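Local coordinates for protein ParB-C (Sulfolobus sp. NOB8H2, PDB 4RS7) that serves as the C-terminal, DNA-binding, histone-like domain of the ParB protein in the pNOB8 plasmid DNA segregation machinery, at the interface of chains A and B. Coordinates in Å, arbitrary orientation; residue numbers count along the deposited sequence, not the author numbering. Chains: chain A/B, ParB-C.

The interface of chains A and B. Residues chain A 44, 47-48, 51, 73-74; chain B 33, 36-37, 40.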
loop_
_atom_site.group_PDB
_atom_site.type_symbol
_atom_site.label_atom_id
_atom_site.label_comp_id
_atom_site.label_asym_id
_atom_site.label_seq_id
_atom_site.Cartn_x
_atom_site.Cartn_y
_atom_site.Cartn_z
ATOM N N ALA A 44 -0.055 2.073 -7.162
ATOM C CA ALA A 44 0.985 1.060 -7.090
ATOM C C ALA A 44 0.668 -0.119 -8.008
ATOM O O ALA A 44 1.544 -0.615 -8.713
ATOM C CB ALA A 44 1.165 0.592 -5.654
ATOM N N LEU A 47 1.376 0.919 -11.608
ATOM C CA LEU A 47 2.795 0.879 -11.945
ATOM C C LEU A 47 3.222 -0.556 -12.236
ATOM O O LEU A 47 3.913 -0.812 -13.217
ATOM C CB LEU A 47 3.653 1.474 -10.825
ATOM C CG LEU A 47 5.171 1.435 -11.056
ATOM C CD1 LEU A 47 5.535 2.117 -12.362
ATOM C CD2 LEU A 47 5.918 2.070 -9.894
ATOM N N TRP A 48 2.802 -1.488 -11.385
ATOM C CA TRP A 48 3.106 -2.902 -11.604
ATOM C C TRP A 48 2.671 -3.357 -12.996
ATOM O O TRP A 48 3.483 -3.860 -13.770
ATOM C CB TRP A 48 2.435 -3.777 -10.545
ATOM C CG TRP A 48 2.618 -5.245 -10.786
ATOM C CD1 TRP A 48 1.687 -6.120 -11.270
ATOM C CD2 TRP A 48 3.810 -6.009 -10.563
ATOM N NE1 TRP A 48 2.225 -7.386 -11.356
ATOM C CE2 TRP A 48 3.527 -7.344 -10.926
ATOM C CE3 TRP A 48 5.087 -5.695 -10.087
ATOM C CZ2 TRP A 48 4.474 -8.363 -10.826
ATOM C CZ3 TRP A 48 6.033 -6.714 -9.991
ATOM C CH2 TRP A 48 5.720 -8.027 -10.361
ATOM N N THR A 51 4.809 -2.057 -15.927
ATOM C CA THR A 51 6.254 -2.237 -15.931
ATOM C C THR A 51 6.643 -3.698 -15.736
ATOM O O THR A 51 6.706 -4.460 -16.698
ATOM C CB THR A 51 6.962 -1.349 -14.875
ATOM O OG1 THR A 51 6.436 -1.623 -13.571
ATOM C CG2 THR A 51 6.772 0.131 -15.199
HETATM N N MSE A 73 7.651 -8.237 -3.748
HETATM C CA MSE A 73 8.185 -6.887 -3.909
HETATM C C MSE A 73 7.622 -5.892 -2.896
HETATM O O MSE A 73 8.362 -5.061 -2.365
HETATM C CB MSE A 73 7.930 -6.361 -5.328
HETATM C CG MSE A 73 8.372 -4.910 -5.533
HETATM SE SE MSE A 73 7.939 -4.209 -7.302
HETATM C CE MSE A 73 9.335 -5.099 -8.346
ATOM N N VAL A 74 6.322 -5.971 -2.626
ATOM C CA VAL A 74 5.655 -4.882 -1.907
ATOM C C VAL A 74 5.197 -5.186 -0.478
ATOM O O VAL A 74 4.830 -4.272 0.253
ATOM C CB VAL A 74 4.462 -4.314 -2.715
ATOM C CG1 VAL A 74 4.921 -3.909 -4.114
ATOM C CG2 VAL A 74 3.321 -5.333 -2.785
ATOM N N ILE B 33 11.812 -0.069 -10.232
ATOM C CA ILE B 33 10.403 -0.159 -9.862
ATOM C C ILE B 33 10.243 -0.450 -8.367
ATOM O O ILE B 33 9.416 0.167 -7.688
ATOM C CB ILE B 33 9.672 -1.221 -10.695
ATOM C CG1 ILE B 33 9.722 -0.846 -12.179
ATOM C CG2 ILE B 33 8.238 -1.358 -10.236
ATOM C CD1 ILE B 33 9.092 0.491 -12.482
ATOM N N ASN B 36 10.703 2.627 -6.594
ATOM C CA ASN B 36 9.589 3.507 -6.925
ATOM C C ASN B 36 8.342 3.142 -6.117
ATOM O O ASN B 36 7.613 4.017 -5.644
ATOM C CB ASN B 36 9.295 3.416 -8.426
ATOM C CG ASN B 36 8.632 4.662 -8.979
ATOM O OD1 ASN B 36 7.994 5.429 -8.250
ATOM N ND2 ASN B 36 8.776 4.868 -10.284
HETATM N N MSE B 37 8.100 1.846 -5.953
HETATM C CA MSE B 37 6.957 1.381 -5.170
HETATM C C MSE B 37 6.993 1.936 -3.753
HETATM O O MSE B 37 5.958 2.305 -3.208
HETATM C CB MSE B 37 6.905 -0.148 -5.123
HETATM C CG MSE B 37 6.522 -0.793 -6.441
HETATM SE SE MSE B 37 4.653 -0.454 -6.940
HETATM C CE MSE B 37 4.676 -1.318 -8.677
ATOM N N ILE B 40 5.530 5.439 -3.663
ATOM C CA ILE B 40 4.074 5.473 -3.797
ATOM C C ILE B 40 3.386 5.133 -2.477
ATOM O O ILE B 40 2.540 5.889 -1.999
ATOM C CB ILE B 40 3.582 4.526 -4.916
ATOM C CG1 ILE B 40 4.100 5.017 -6.274
ATOM C CG2 ILE B 40 2.045 4.414 -4.904
ATOM C CD1 ILE B 40 3.855 4.057 -7.423
#
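B:Met37, a selenomethionine, pushes its tip against the backbone of the opposing A helix, the methyl CE lying 3.7 Å from A:Leu47 CB and also touching A:Trp48 CA. Its chain bends at chi2 (-69°), which turns the selenium toward A:Ala44 CB, 3.9 Å away; the small alanine leaves room for this long, flexible chain. At the CG of this chain A:Met73 crosses at about a right angle, its SE 3.8 Å from B:Met37 CG. A:Leu47, its CG anti to the backbone N (chi1 178°), spreads its fork over chain B, offering a methyl to each of two isoleucines whose CD1 atoms reach across: CD2 packs on B:Ile40 CD1 (3.8 Å), while CD1 lies against B:Ile33 CD1, the two side chains running past each other in opposite directions. B:Asn36 lends CB and CG to A:Leu47 CD2, a small contact suiting a polar residue at the margin.

A hydrogen bond within chain A borders the patch. A:Thr51 OG1 bonds to A:Leu47 O (2.7 Å), sitting above the carbonyl plane, and this fixes the side chain's rotation. OG1 and CG2 also pack tip to tip against B:Ile33 CD1, each at 3.6 Å; a beta-branched residue with one hydroxyl and one methyl can do both. An alanine here would probably leave A:Leu47 O without this mate and open a gap beside B:Ile33.

The patch joins the last turns of helix 24-50 of A, with A:Thr51 just beyond its end, to helix 24-49 of B, with A helix 63-74 alongside; two-fold symmetry repeats it in this apparently dimeric, histone-like fold.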